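Response regulator FixJ (Bradyrhizobium japonicum, PDB 5XSO) activates transcription of the nitrogen-fixation regulatory genes nifA and fixK when switched on by its oxygen-sensing partner FixL. Local coordinates at residues Met195-Asn198 / Glu202-Arg205. Numbering follows the deposited sequence.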
ATOM      1  N   MET A 195      12.298   5.135 -19.325  1.00 13.36           N
ATOM      2  CA  MET A 195      12.085   4.023 -18.415  1.00 15.54           C
ATOM      3  C   MET A 195      13.386   3.385 -17.936  1.00 15.10           C
ATOM      4  O   MET A 195      13.358   2.613 -16.968  1.00 16.63           O
ATOM      5  CB  MET A 195      11.210   2.954 -19.068  1.00 13.80           C
ATOM      6  CG  MET A 195       9.786   3.356 -19.362  1.00 13.81           C
ATOM      7  SD  MET A 195       8.876   3.993 -17.916  1.00 16.28           S
ATOM      8  CE  MET A 195       9.033   2.524 -16.935  1.00 31.11           C
ATOM      9  N   GLN A 196      14.499   3.714 -18.572  1.00 14.20           N
ATOM     10  CA  GLN A 196      15.798   3.061 -18.334  1.00 14.70           C
ATOM     11  C   GLN A 196      15.674   1.555 -18.520  1.00 14.58           C
ATOM     12  O   GLN A 196      16.068   0.746 -17.658  1.00 16.06           O
ATOM     13  CB  GLN A 196      16.335   3.428 -16.941  1.00 18.60           C
ATOM     14  CG  GLN A 196      16.767   4.910 -16.990  1.00 23.58           C
ATOM     15  CD  GLN A 196      18.033   5.121 -17.863  1.00 53.34           C
ATOM     16  OE1 GLN A 196      19.147   4.820 -17.415  1.00 47.97           O
ATOM     17  NE2 GLN A 196      17.865   5.676 -19.116  1.00 46.43           N
ATOM     18  N   ALA A 197      15.035   1.164 -19.629  1.00 13.09           N
ATOM     19  CA  ALA A 197      14.845  -0.251 -19.953  1.00 13.06           C
ATOM     20  C   ALA A 197      15.816  -0.598 -21.079  1.00 12.49           C
ATOM     21  O   ALA A 197      15.940   0.169 -22.045  1.00 12.42           O
ATOM     22  CB  ALA A 197      13.395  -0.539 -20.394  1.00 12.58           C
ATOM     23  N   ASN A 198      16.461  -1.746 -20.978  1.00 13.06           N
ATOM     24  CA  ASN A 198      17.458  -2.189 -21.957  1.00 13.99           C
ATOM     25  C   ASN A 198      16.889  -3.186 -22.968  1.00 15.10           C
ATOM     26  O   ASN A 198      17.628  -3.694 -23.821  1.00 13.52           O
ATOM     27  CB  ASN A 198      18.612  -2.831 -21.220  1.00 14.43           C
ATOM     28  CG  ASN A 198      19.435  -1.843 -20.414  1.00 16.13           C
ATOM     29  OD1 ASN A 198      20.227  -2.308 -19.504  1.00 26.27           O
ATOM     30  ND2 ASN A 198      19.350  -0.591 -20.713  1.00 13.73           N
ATOM     31  N   GLU A 202      12.835  -6.179 -20.056  1.00 16.70           N
ATOM     32  CA  GLU A 202      13.047  -5.228 -18.970  1.00 17.30           C
ATOM     33  C   GLU A 202      11.898  -4.241 -18.884  1.00 16.81           C
ATOM     34  O   GLU A 202      11.412  -3.920 -17.789  1.00 18.32           O
ATOM     35  CB  GLU A 202      14.360  -4.462 -19.158  1.00 16.38           C
ATOM     36  CG  GLU A 202      15.573  -5.292 -18.837  1.00 22.67           C
ATOM     37  CD  GLU A 202      16.813  -4.440 -18.499  1.00 34.16           C
ATOM     38  OE1 GLU A 202      16.782  -3.163 -18.585  1.00 25.05           O
ATOM     39  OE2 GLU A 202      17.809  -5.098 -18.062  1.00 35.73           O
ATOM     40  N   LEU A 203      11.432  -3.775 -20.042  1.00 15.01           N
ATOM     41  CA  LEU A 203      10.269  -2.873 -20.055  1.00 14.73           C
ATOM     42  C   LEU A 203       9.040  -3.537 -19.428  1.00 17.19           C
ATOM     43  O   LEU A 203       8.313  -2.918 -18.628  1.00 18.00           O
ATOM     44  CB  LEU A 203       9.988  -2.444 -21.502  1.00 12.80           C
ATOM     45  CG  LEU A 203       8.903  -1.368 -21.691  1.00 16.11           C
ATOM     46  CD1 LEU A 203       9.418  -0.052 -21.040  1.00 14.17           C
ATOM     47  CD2 LEU A 203       8.711  -1.103 -23.205  1.00 15.10           C
ATOM     48  N   VAL A 204       8.809  -4.808 -19.751  1.00 17.10           N
ATOM     49  CA  VAL A 204       7.732  -5.581 -19.121  1.00 24.68           C
ATOM     50  C   VAL A 204       7.890  -5.624 -17.597  1.00 22.00           C
ATOM     51  O   VAL A 204       6.918  -5.418 -16.852  1.00 26.39           O
ATOM     52  CB  VAL A 204       7.693  -7.001 -19.716  1.00 19.76           C
ATOM     53  CG1 VAL A 204       6.835  -7.943 -18.877  1.00 22.54           C
ATOM     54  CG2 VAL A 204       7.181  -6.939 -21.136  1.00 18.14           C
ATOM     55  N   ARG A 205       9.088  -5.910 -17.108  1.00 21.94           N
ATOM     56  CA  ARG A 205       9.225  -6.052 -15.662  1.00 26.73           C
ATOM     57  C   ARG A 205       9.044  -4.716 -14.954  1.00 31.94           C
ATOM     58  O   ARG A 205       8.563  -4.677 -13.817  1.00 27.64           O
ATOM     59  CB  ARG A 205      10.564  -6.652 -15.272  1.00 30.33           C
ATOM     60  CG  ARG A 205      10.988  -7.919 -15.974  1.00 28.08           C
ATOM     61  CD  ARG A 205      12.108  -8.554 -15.224  1.00 34.39           C
ATOM     62  NE  ARG A 205      12.312  -9.894 -15.730  1.00 35.00           N
ATOM     63  CZ  ARG A 205      11.595 -10.935 -15.314  1.00 29.93           C
ATOM     64  NH1 ARG A 205      10.667 -10.797 -14.369  1.00 31.89           N
ATOM     65  NH2 ARG A 205      11.826 -12.093 -15.864  1.00 30.53           N
TER
HETATM   66  O   HOH W   1      18.079  -1.085 -16.941  1.00 55.53           O
HETATM   67  O   HOH W   2      20.054  -5.425 -19.201  1.00 27.73           O
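E202 sets CG beside its own backbone N and then runs nearly straight (chi2 -158°), which carries its carboxylate to the backbone of N198; L203, with CG anti to the backbone N, places CD1 against M195 CG. The polar half of the contact rests on one direct bond: N198 N donates to E202 OE1 at 2.8 Å, with an N-H...O angle of 150°. The donor stands 46° out of the carboxylate plane, so the N-H comes down from above that plane. OE1 also lies 3.2 Å from N198 CB, the carboxylate thus packing against the base of the asparagine side chain. A water donates to both Q196 O (2.8 Å) and E202 OE1 (3.0 Å), giving this oxygen a second donor. Because E202 sits in the first turn of helix 200-209, that helix end would probably steady its negative charge. With an alanine here, N198 N and the bridging water would probably lose their common acceptor, leaving the loop freer to shift against the helix. The other half is apolar: M195 CG meets L203 CD1 at 3.8 Å, the two side chains crossing at about a right angle, and A197 CB rests 4.1 Å from L203 CD1. M161 of helix 155-166 touches both M195 and L203. Q196, with positive phi, is the C-prime residue of a Schellman motif ending helix 184-195 (A197 N to M192 O, Q196 N to T193 O). The loop that follows joins this helix, the second of the helix-turn-helix, to helix 200-209, the last helix of the LuxR-type DNA-binding domain.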